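Local coordinates for galactose-binding-like protein (Bacteroides thetaiotaomicron, PDB 7M1B), which is a SusE-like, galactose-binding-like protein of a gut bacterium that probably binds sugars and may take part in glycan degradation, at residues E291-R297 / W310-C316; D315-I319 / G340-E344; E174-V180 / E192-T198. All coordinates share one frame; numbering follows the deposited sequence.

Contact 1 (E291-R297 / W310-C316); sequences EWEVWGR and WTKLADC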
loop_
_atom_site.group_PDB
_atom_site.type_symbol
_atom_site.label_atom_id
_atom_site.label_comp_id
_atom_site.label_asym_id
_atom_site.label_seq_id
_atom_site.Cartn_x
_atom_site.Cartn_y
_atom_site.Cartn_z
ATOM N N GLU A 291 7.319 3.240 11.609
ATOM C CA GLU A 291 6.821 2.057 10.934
ATOM C C GLU A 291 5.319 1.933 11.110
ATOM O O GLU A 291 4.751 2.184 12.177
ATOM C CB GLU A 291 7.484 0.789 11.470
ATOM C CG GLU A 291 8.945 0.707 11.074
ATOM C CD GLU A 291 9.511 -0.684 11.389
ATOM O OE1 GLU A 291 8.986 -1.709 10.845
ATOM O OE2 GLU A 291 10.470 -0.767 12.158
ATOM N N TRP A 292 4.663 1.473 10.048
ATOM C CA TRP A 292 3.233 1.226 10.131
ATOM C C TRP A 292 2.841 0.217 9.042
ATOM O O TRP A 292 3.614 -0.103 8.123
ATOM C CB TRP A 292 2.476 2.566 9.940
ATOM C CG TRP A 292 2.536 3.184 8.554
ATOM C CD1 TRP A 292 1.592 3.115 7.546
ATOM C CD2 TRP A 292 3.564 4.094 8.091
ATOM N NE1 TRP A 292 2.044 3.831 6.459
ATOM C CE2 TRP A 292 3.221 4.491 6.765
ATOM C CE3 TRP A 292 4.765 4.581 8.644
ATOM C CZ2 TRP A 292 4.019 5.362 6.005
ATOM C CZ3 TRP A 292 5.563 5.428 7.884
ATOM C CH2 TRP A 292 5.177 5.848 6.585
ATOM N N GLU A 293 1.595 -0.227 9.124
ATOM C CA GLU A 293 0.951 -0.989 8.099
ATOM C C GLU A 293 -0.239 -0.218 7.559
ATOM O O GLU A 293 -0.907 0.469 8.307
ATOM C CB GLU A 293 0.472 -2.335 8.601
ATOM C CG GLU A 293 1.640 -3.130 9.225
ATOM C CD GLU A 293 1.198 -4.351 9.999
ATOM O OE1 GLU A 293 -0.035 -4.443 10.365
ATOM O OE2 GLU A 293 2.119 -5.137 10.368
ATOM N N VAL A 294 -0.509 -0.428 6.269
ATOM C CA VAL A 294 -1.739 0.091 5.674
ATOM C C VAL A 294 -2.680 -1.080 5.421
ATOM O O VAL A 294 -2.226 -2.083 4.853
ATOM C CB VAL A 294 -1.448 0.813 4.344
ATOM C CG1 VAL A 294 -2.783 1.388 3.834
ATOM C CG2 VAL A 294 -0.463 1.982 4.591
ATOM N N TRP A 295 -3.918 -0.993 5.941
ATOM C CA TRP A 295 -4.920 -2.031 5.776
ATOM C C TRP A 295 -6.092 -1.456 5.015
ATOM O O TRP A 295 -6.318 -0.217 4.999
ATOM C CB TRP A 295 -5.391 -2.458 7.191
ATOM C CG TRP A 295 -4.356 -3.281 7.933
ATOM C CD1 TRP A 295 -3.135 -2.868 8.435
ATOM C CD2 TRP A 295 -4.441 -4.704 8.212
ATOM N NE1 TRP A 295 -2.496 -3.912 9.046
ATOM C CE2 TRP A 295 -3.290 -5.034 8.966
ATOM C CE3 TRP A 295 -5.441 -5.680 8.068
ATOM C CZ2 TRP A 295 -3.022 -6.357 9.401
ATOM C CZ3 TRP A 295 -5.186 -6.979 8.488
ATOM C CH2 TRP A 295 -4.011 -7.305 9.182
ATOM N N GLY A 296 -6.880 -2.332 4.413
ATOM C CA GLY A 296 -8.036 -1.775 3.690
ATOM C C GLY A 296 -9.206 -2.752 3.594
ATOM O O GLY A 296 -9.024 -3.971 3.773
ATOM N N ARG A 297 -10.376 -2.272 3.143
ATOM C CA ARG A 297 -11.490 -3.122 2.743
ATOM C C ARG A 297 -12.380 -2.373 1.761
ATOM O O ARG A 297 -12.410 -1.120 1.737
ATOM C CB ARG A 297 -12.265 -3.535 4.001
ATOM C CG ARG A 297 -12.908 -2.400 4.792
ATOM C CD ARG A 297 -13.470 -2.863 6.147
ATOM N NE ARG A 297 -14.543 -3.833 5.985
ATOM C CZ ARG A 297 -14.935 -4.652 6.959
ATOM N NH1 ARG A 297 -14.376 -4.573 8.169
ATOM N NH2 ARG A 297 -15.945 -5.486 6.716
ATOM N N TRP A 310 -10.888 -6.727 7.471
ATOM C CA TRP A 310 -9.820 -5.857 6.972
ATOM C C TRP A 310 -8.690 -6.711 6.401
ATOM O O TRP A 310 -8.369 -7.764 6.980
ATOM C CB TRP A 310 -9.286 -4.965 8.112
ATOM C CG TRP A 310 -10.276 -3.887 8.497
ATOM C CD1 TRP A 310 -11.247 -3.948 9.483
ATOM C CD2 TRP A 310 -10.285 -2.535 8.004
ATOM N NE1 TRP A 310 -11.908 -2.717 9.563
ATOM C CE2 TRP A 310 -11.327 -1.851 8.657
ATOM C CE3 TRP A 310 -9.527 -1.882 6.998
ATOM C CZ2 TRP A 310 -11.593 -0.483 8.392
ATOM C CZ3 TRP A 310 -9.820 -0.565 6.726
ATOM C CH2 TRP A 310 -10.827 0.090 7.401
ATOM N N THR A 311 -8.042 -6.248 5.307
ATOM C CA THR A 311 -6.948 -6.928 4.603
ATOM C C THR A 311 -5.705 -6.037 4.674
ATOM O O THR A 311 -5.796 -4.793 4.478
ATOM C CB THR A 311 -7.284 -7.168 3.113
ATOM O OG1 THR A 311 -8.459 -7.968 3.077
ATOM C CG2 THR A 311 -6.170 -7.844 2.354
ATOM N N LYS A 312 -4.554 -6.628 4.964
ATOM C CA LYS A 312 -3.326 -5.861 4.968
ATOM C C LYS A 312 -2.848 -5.581 3.538
ATOM O O LYS A 312 -2.826 -6.482 2.655
ATOM C CB LYS A 312 -2.240 -6.568 5.770
ATOM C CG LYS A 312 -1.060 -5.659 6.087
ATOM C CD LYS A 312 -0.039 -6.310 6.998
ATOM C CE LYS A 312 1.123 -6.859 6.238
ATOM N NZ LYS A 312 2.155 -7.388 7.176
ATOM N N LEU A 313 -2.488 -4.294 3.320
ATOM C CA LEU A 313 -2.085 -3.859 1.984
ATOM C C LEU A 313 -0.610 -3.476 1.833
ATOM O O LEU A 313 -0.134 -3.461 0.683
ATOM C CB LEU A 313 -2.893 -2.603 1.593
ATOM C CG LEU A 313 -4.402 -2.681 1.822
ATOM C CD1 LEU A 313 -5.060 -1.339 1.453
ATOM C CD2 LEU A 313 -5.113 -3.826 1.061
ATOM N N ALA A 314 0.097 -3.090 2.909
ATOM C CA ALA A 314 1.484 -2.615 2.791
ATOM C C ALA A 314 2.096 -2.586 4.178
ATOM O O ALA A 314 1.389 -2.393 5.177
ATOM C CB ALA A 314 1.530 -1.203 2.228
ATOM N N ASP A 315 3.408 -2.896 4.205
ATOM C CA ASP A 315 4.255 -2.630 5.355
ATOM C C ASP A 315 5.121 -1.460 4.944
ATOM O O ASP A 315 5.675 -1.421 3.804
ATOM C CB ASP A 315 5.171 -3.821 5.634
ATOM C CG ASP A 315 4.411 -5.053 6.080
ATOM O OD1 ASP A 315 3.732 -5.005 7.133
ATOM O OD2 ASP A 315 4.584 -6.068 5.421
ATOM N N CYS A 316 5.271 -0.520 5.881
ATOM C CA CYS A 316 5.899 0.724 5.512
ATOM C C CYS A 316 6.886 1.164 6.577
ATOM O O CYS A 316 6.540 1.119 7.771
ATOM C CB CYS A 316 4.864 1.840 5.380
ATOM S SG CYS A 316 3.530 1.514 4.200
HETATM O O HOH W 1 4.654 -4.678 9.696
HETATM O O HOH W 2 1.444 -7.843 9.860
#
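Leu-313 and Ala-314 both turn their backbone N-H to the carbonyl of Val-294, which makes a classic beta bulge in this antiparallel pair of the galactose-binding-like beta-sandwich domain. Val-294 O therefore takes two bonds, a short one from Leu-313 N (2.7 Å) and a longer, more bent one from Ala-314 N (3.2 Å, N-H...O 135°). Regular pairing resumes either side of it, at Trp-292/Cys-316 and Gly-296/Thr-311.

On the face carrying Glu-293, Trp-295, Lys-312 and Asp-315, the Lys-312 chain lies over the Trp-295 indole, CB 3.6 Å from the centroid of its six-membered ring. The indole is also held by its N-H: NE1 gives a bond to Glu-293 OE1, which lies in the ring plane. A bend at chi3 (99°) brings Lys-312 NZ to Asp-315 OD1 at 2.9 Å; its salt bridge to Glu-293 OE2 is long. Glu-293 OE2 and Asp-315 OD1 come 3.6 Å apart, like charges that the lysine probably offsets; one water links Glu-293 OE2 to Lys-312 NZ, and another lies between the two carboxylates.

On the face of Trp-292, Val-294, Ala-314 and Cys-316, Cys-316 CB sits over the Trp-292 ring, with SG oblique to it, and Phe-271 of strand 256-274 packs against Trp-292, Val-294 and Cys-316. Strand 352-362 hydrogen-bonds the other edge of 292-297. At the far end Arg-297 and Trp-310 form a cation-pi pair: the guanidinium, salt-bridged through NH2 to Asp-299, stands almost perpendicular to the indole plane, while CD lies over the indole face, 3.5 Å from Trp-310 CE2.

Contact 2 (D315-I319 / G340-E344); sequences DCESI and GEEFE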
loop_
_atom_site.group_PDB
_atom_site.type_symbol
_atom_site.label_atom_id
_atom_site.label_comp_id
_atom_site.label_asym_id
_atom_site.label_seq_id
_atom_site.Cartn_x
_atom_site.Cartn_y
_atom_site.Cartn_z
ATOM N N ASP A 315 3.408 -2.896 4.205
ATOM C CA ASP A 315 4.255 -2.630 5.355
ATOM C C ASP A 315 5.121 -1.460 4.944
ATOM O O ASP A 315 5.675 -1.421 3.804
ATOM C CB ASP A 315 5.171 -3.821 5.634
ATOM C CG ASP A 315 4.411 -5.053 6.080
ATOM O OD1 ASP A 315 3.732 -5.005 7.133
ATOM O OD2 ASP A 315 4.584 -6.068 5.421
ATOM N N CYS A 316 5.271 -0.520 5.881
ATOM C CA CYS A 316 5.899 0.724 5.512
ATOM C C CYS A 316 6.886 1.164 6.577
ATOM O O CYS A 316 6.540 1.119 7.771
ATOM C CB CYS A 316 4.864 1.840 5.380
ATOM S SG CYS A 316 3.530 1.514 4.200
ATOM N N GLU A 317 8.009 1.707 6.140
ATOM C CA GLU A 317 8.971 2.347 7.063
ATOM C C GLU A 317 9.454 3.680 6.502
ATOM O O GLU A 317 10.050 3.736 5.417
ATOM C CB GLU A 317 10.145 1.384 7.361
ATOM C CG GLU A 317 11.172 2.077 8.275
ATOM C CD GLU A 317 12.266 1.212 8.847
ATOM O OE1 GLU A 317 12.297 0.051 8.450
ATOM O OE2 GLU A 317 13.070 1.679 9.665
ATOM N N SER A 318 9.193 4.764 7.258
ATOM C CA SER A 318 9.736 6.080 6.935
ATOM C C SER A 318 11.215 6.083 7.318
ATOM O O SER A 318 11.565 5.845 8.478
ATOM C CB SER A 318 8.961 7.110 7.719
ATOM O OG SER A 318 9.590 8.402 7.679
ATOM N N ILE A 319 12.084 6.347 6.327
ATOM C CA ILE A 319 13.539 6.388 6.501
ATOM C C ILE A 319 14.001 7.806 6.833
ATOM O O ILE A 319 13.558 8.786 6.204
ATOM C CB ILE A 319 14.217 5.847 5.215
ATOM C CG1 ILE A 319 13.847 4.368 4.997
ATOM C CG2 ILE A 319 15.725 5.974 5.354
ATOM C CD1 ILE A 319 13.950 3.494 6.218
ATOM N N GLY A 340 8.177 14.421 0.082
ATOM C CA GLY A 340 7.167 13.363 0.156
ATOM C C GLY A 340 7.856 11.989 0.109
ATOM O O GLY A 340 8.697 11.694 -0.744
ATOM N N GLU A 341 7.434 11.125 1.012
ATOM C CA GLU A 341 7.983 9.741 1.159
ATOM C C GLU A 341 7.089 8.763 0.417
ATOM O O GLU A 341 5.856 8.708 0.613
ATOM C CB GLU A 341 8.121 9.501 2.648
ATOM C CG GLU A 341 9.157 10.404 3.293
ATOM C CD GLU A 341 9.128 10.217 4.799
ATOM O OE1 GLU A 341 8.550 11.006 5.472
ATOM O OE2 GLU A 341 9.648 9.120 5.239
ATOM N N GLU A 342 7.722 7.946 -0.439
ATOM C CA GLU A 342 6.954 7.126 -1.359
ATOM C C GLU A 342 6.897 5.673 -0.893
ATOM O O GLU A 342 7.925 5.116 -0.467
ATOM C CB GLU A 342 7.709 7.139 -2.726
ATOM C CG GLU A 342 7.999 8.540 -3.219
ATOM C CD GLU A 342 6.822 9.324 -3.734
ATOM O OE1 GLU A 342 7.074 10.450 -4.230
ATOM O OE2 GLU A 342 5.660 8.831 -3.643
ATOM N N PHE A 343 5.699 5.071 -0.984
ATOM C CA PHE A 343 5.526 3.677 -0.598
ATOM C C PHE A 343 4.688 2.934 -1.638
ATOM O O PHE A 343 3.648 3.428 -2.048
ATOM C CB PHE A 343 4.784 3.581 0.767
ATOM C CG PHE A 343 5.555 4.292 1.855
ATOM C CD1 PHE A 343 6.614 3.638 2.471
ATOM C CD2 PHE A 343 5.396 5.643 2.121
ATOM C CE1 PHE A 343 7.382 4.286 3.435
ATOM C CE2 PHE A 343 6.149 6.288 3.088
ATOM C CZ PHE A 343 7.183 5.633 3.709
ATOM N N GLU A 344 5.053 1.674 -1.968
ATOM C CA GLU A 344 4.326 0.913 -2.975
ATOM C C GLU A 344 3.472 -0.136 -2.265
ATOM O O GLU A 344 3.779 -0.563 -1.129
ATOM C CB GLU A 344 5.268 0.142 -3.916
ATOM C CG GLU A 344 6.314 1.017 -4.542
ATOM C CD GLU A 344 7.080 0.347 -5.646
ATOM O OE1 GLU A 344 6.988 -0.858 -5.741
ATOM O OE2 GLU A 344 7.749 1.065 -6.396
HETATM O O HOH W 3 5.267 0.142 1.249
HETATM O O HOH W 4 10.940 7.221 3.743
#
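Phe-343 turns the rim of its ring to the backbone of the 315-319 segment: CE1 comes 3.4 Å from Glu-317 O, which lies in the ring plane, and the CA of Ser-318 also stands at the edge. Cys-316 approaches obliquely instead, CB 3.8 Å from Phe-343 CD1 and SG 4.7 Å from the ring centroid in a sulfur-aromatic contact. Phe-343 bridges two strands that share no direct backbone hydrogen bond. They belong to the beta-sandwich of the galactose-binding-like domain, where 341-344 pairs with strand 256-274 and 311-317 with 292-297; Trp-292 and Phe-271 also pack against the Phe-343 ring.

Beyond the ring, Ser-318 and Glu-341 meet through their polar ends. With OG anti to the backbone N (chi1 168°), the serine hydroxyl gives a very short bond, 2.5 Å from OG to Glu-341 OE2, on the syn lone pair. Ser-318 OG is also bonded to His-363 NE2, and Glu-341 OE1 to Gln-275 NE2, so both carboxylate oxygens are engaged. A water donates to Glu-341 OE2 and accepts from Ile-319 N. At the other end a second water bridges the carbonyls of Asp-315 and Glu-344, donating to both.

Contact 3 (E174-V180 / E192-T198); sequences EPHDFKV and EYLTTLT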
loop_
_atom_site.group_PDB
_atom_site.type_symbol
_atom_site.label_atom_id
_atom_site.label_comp_id
_atom_site.label_asym_id
_atom_site.label_seq_id
_atom_site.Cartn_x
_atom_site.Cartn_y
_atom_site.Cartn_z
ATOM N N GLU A 174 -1.781 -0.410 -22.539
ATOM C CA GLU A 174 -2.514 -0.657 -23.770
ATOM C C GLU A 174 -2.769 -2.174 -23.806
ATOM O O GLU A 174 -2.049 -2.942 -23.132
ATOM C CB GLU A 174 -1.640 -0.190 -24.941
ATOM C CG GLU A 174 -0.338 -0.962 -25.048
ATOM C CD GLU A 174 0.487 -0.442 -26.211
ATOM O OE1 GLU A 174 0.108 -0.715 -27.405
ATOM O OE2 GLU A 174 1.445 0.324 -25.938
ATOM N N PRO A 175 -3.655 -2.712 -24.676
ATOM C CA PRO A 175 -3.779 -4.172 -24.763
ATOM C C PRO A 175 -2.509 -4.875 -25.235
ATOM O O PRO A 175 -1.870 -4.487 -26.192
ATOM C CB PRO A 175 -4.954 -4.434 -25.748
ATOM C CG PRO A 175 -5.543 -3.069 -26.098
ATOM C CD PRO A 175 -4.639 -1.998 -25.527
ATOM N N HIS A 176 -2.152 -5.973 -24.551
ATOM C CA HIS A 176 -1.061 -6.826 -24.978
ATOM C C HIS A 176 -1.498 -8.279 -24.874
ATOM O O HIS A 176 -2.330 -8.626 -24.034
ATOM C CB HIS A 176 0.126 -6.703 -24.029
ATOM C CG HIS A 176 0.750 -5.363 -23.947
ATOM N ND1 HIS A 176 1.692 -4.929 -24.858
ATOM C CD2 HIS A 176 0.594 -4.389 -23.028
ATOM C CE1 HIS A 176 2.110 -3.734 -24.496
ATOM N NE2 HIS A 176 1.505 -3.425 -23.337
ATOM N N ASP A 177 -0.964 -9.095 -25.783
ATOM C CA ASP A 177 -1.244 -10.517 -25.802
ATOM C C ASP A 177 -0.207 -11.212 -24.928
ATOM O O ASP A 177 1.007 -10.958 -25.076
ATOM C CB ASP A 177 -1.171 -10.998 -27.257
ATOM C CG ASP A 177 -2.114 -10.257 -28.185
ATOM O OD1 ASP A 177 -3.232 -9.912 -27.737
ATOM O OD2 ASP A 177 -1.726 -10.054 -29.367
ATOM N N PHE A 178 -0.715 -12.045 -24.009
ATOM C CA PHE A 178 0.117 -12.810 -23.098
ATOM C C PHE A 178 -0.108 -14.305 -23.335
ATOM O O PHE A 178 -1.200 -14.739 -23.735
ATOM C CB PHE A 178 -0.172 -12.418 -21.639
ATOM C CG PHE A 178 0.155 -10.983 -21.288
ATOM C CD1 PHE A 178 1.449 -10.631 -20.906
ATOM C CD2 PHE A 178 -0.813 -9.983 -21.345
ATOM C CE1 PHE A 178 1.778 -9.327 -20.567
ATOM C CE2 PHE A 178 -0.485 -8.684 -20.984
ATOM C CZ PHE A 178 0.806 -8.356 -20.620
ATOM N N LYS A 179 0.956 -15.078 -23.104
ATOM C CA LYS A 179 0.889 -16.534 -23.194
ATOM C C LYS A 179 1.594 -17.107 -21.964
ATOM O O LYS A 179 2.684 -16.596 -21.616
ATOM C CB LYS A 179 1.556 -16.963 -24.508
ATOM C CG LYS A 179 2.036 -18.402 -24.613
ATOM C CD LYS A 179 3.037 -18.593 -25.741
ATOM C CE LYS A 179 2.490 -18.271 -27.118
ATOM N NZ LYS A 179 3.091 -19.132 -28.166
ATOM N N VAL A 180 0.955 -18.120 -21.322
ATOM C CA VAL A 180 1.486 -18.777 -20.137
ATOM C C VAL A 180 1.513 -20.290 -20.345
ATOM O O VAL A 180 0.555 -20.912 -20.821
ATOM C CB VAL A 180 0.756 -18.438 -18.811
ATOM C CG1 VAL A 180 1.556 -19.055 -17.630
ATOM C CG2 VAL A 180 0.507 -16.934 -18.605
ATOM N N GLU A 192 -0.902 -23.954 -23.709
ATOM C CA GLU A 192 -0.732 -22.542 -23.531
ATOM C C GLU A 192 -2.066 -21.935 -23.088
ATOM O O GLU A 192 -3.134 -22.234 -23.639
ATOM C CB GLU A 192 -0.307 -21.848 -24.829
ATOM C CG GLU A 192 1.095 -22.215 -25.299
ATOM C CD GLU A 192 1.479 -21.688 -26.676
ATOM O OE1 GLU A 192 0.558 -21.417 -27.483
ATOM O OE2 GLU A 192 2.694 -21.540 -26.935
ATOM N N TYR A 193 -2.003 -21.054 -22.093
ATOM C CA TYR A 193 -3.112 -20.152 -21.806
ATOM C C TYR A 193 -2.835 -18.800 -22.454
ATOM O O TYR A 193 -1.797 -18.202 -22.222
ATOM C CB TYR A 193 -3.293 -20.052 -20.290
ATOM C CG TYR A 193 -4.416 -19.158 -19.828
ATOM C CD1 TYR A 193 -5.711 -19.644 -19.679
ATOM C CD2 TYR A 193 -4.165 -17.823 -19.521
ATOM C CE1 TYR A 193 -6.735 -18.815 -19.248
ATOM C CE2 TYR A 193 -5.180 -16.984 -19.086
ATOM C CZ TYR A 193 -6.464 -17.482 -18.956
ATOM O OH TYR A 193 -7.432 -16.625 -18.540
ATOM N N LEU A 194 -3.775 -18.320 -23.269
ATOM C CA LEU A 194 -3.651 -17.017 -23.930
ATOM C C LEU A 194 -4.635 -15.995 -23.366
ATOM O O LEU A 194 -5.806 -16.289 -23.163
ATOM C CB LEU A 194 -3.911 -17.188 -25.430
ATOM C CG LEU A 194 -3.007 -18.188 -26.146
ATOM C CD1 LEU A 194 -3.294 -18.097 -27.632
ATOM C CD2 LEU A 194 -1.520 -17.908 -25.875
ATOM N N THR A 195 -4.155 -14.774 -23.122
ATOM C CA THR A 195 -5.090 -13.725 -22.733
ATOM C C THR A 195 -4.590 -12.395 -23.286
ATOM O O THR A 195 -3.371 -12.204 -23.440
ATOM C CB THR A 195 -5.341 -13.706 -21.209
ATOM O OG1 THR A 195 -6.343 -12.742 -20.862
ATOM C CG2 THR A 195 -4.098 -13.361 -20.415
ATOM N N THR A 196 -5.546 -11.522 -23.644
ATOM C CA THR A 196 -5.204 -10.154 -24.041
ATOM C C THR A 196 -5.656 -9.204 -22.932
ATOM O O THR A 196 -6.829 -9.243 -22.561
ATOM C CB THR A 196 -5.891 -9.740 -25.349
ATOM O OG1 THR A 196 -5.405 -10.613 -26.365
ATOM C CG2 THR A 196 -5.688 -8.270 -25.683
ATOM N N LEU A 197 -4.718 -8.456 -22.336
ATOM C CA LEU A 197 -5.067 -7.624 -21.177
ATOM C C LEU A 197 -4.391 -6.268 -21.297
ATOM O O LEU A 197 -3.314 -6.153 -21.857
ATOM C CB LEU A 197 -4.617 -8.256 -19.845
ATOM C CG LEU A 197 -5.309 -9.565 -19.464
ATOM C CD1 LEU A 197 -4.582 -10.241 -18.281
ATOM C CD2 LEU A 197 -6.790 -9.328 -19.144
ATOM N N THR A 198 -5.065 -5.244 -20.744
ATOM C CA THR A 198 -4.422 -3.951 -20.616
ATOM C C THR A 198 -3.883 -3.748 -19.212
ATOM O O THR A 198 -4.659 -3.782 -18.262
ATOM C CB THR A 198 -5.453 -2.850 -20.936
ATOM O OG1 THR A 198 -5.988 -3.092 -22.256
ATOM C CG2 THR A 198 -4.889 -1.435 -20.822
#
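Phe-178 and Thr-195 form the middle of three hydrogen-bonded pairs, which with His-176/Leu-197 and Val-180/Tyr-193 give six backbone hydrogen bonds. The shortest runs from Phe-178 N to Thr-195 O at 2.7 Å, nearly straight at 166°. At the first pair, His-176 N reaches Leu-197 O from above the carbonyl plane, whereas the return bond from Leu-197 N lies in the plane of the His-176 carbonyl. Between these pairs, CA-H groups add weaker contacts to the same carbonyls, such as Lys-179 CA to Tyr-193 O at 3.3 Å.

Polar side-chain bonds form on the face of Asp-177, Lys-179, Leu-194 and Thr-196. Asp-177 and Thr-196 lie side by side, and Thr-196 OG1 donates to Asp-177 OD1 at 2.7 Å, meeting it on the anti side. The other carboxylate oxygen, OD2, forms a salt bridge with Lys-145. Lys-179 starts out extended, CG anti to the backbone N (chi1 159°), then bends at chi3 and chi4 and brings NZ to Glu-192 OE2 at 2.7 Å, from above the carboxylate plane. Glu-192 is poorly ordered, so this surface salt bridge is probably mobile.

The two segments are the arms of a beta hairpin, strand 193-197 forming one edge of a four-stranded antiparallel sheet and strand 176-183 continuing it to strand 138-144.

Carbon contacts occur on both faces. Beside the salt bridge, Leu-194 CD2 presses on Lys-179 CB at 3.5 Å, tighter than usual for two carbons. On the opposite face Phe-178 CE2 lies 4.3 Å from Leu-197 CB, a loose apolar contact, and Ile-126 of the three-stranded sheet packs against both residues. The edge of the Phe-178 ring faces Leu-197 O, which lies in the ring plane.

Overall arrangement
Contact 3 comes first along the chain, in the smaller beta domain at the N-terminal end of the model, and closes before contact 1 opens. Contacts 1 and 2 follow in the galactose-binding-like region, where contact 2 begins on the strand on which contact 1 ends: both use 311-317 and share Asp-315 and Cys-316. Their centres are about 12 Å apart, and they touch directly, with Trp-292 CH2 3.5 Å from Phe-343 CZ. Contact 1 pairs neighbouring strands, and contact 2 spans to strand 341-344. Contact 3 lies about 30 Å from contact 1 and 32 Å from contact 2, centre to centre, in a separate four-stranded sheet and a different sequence family.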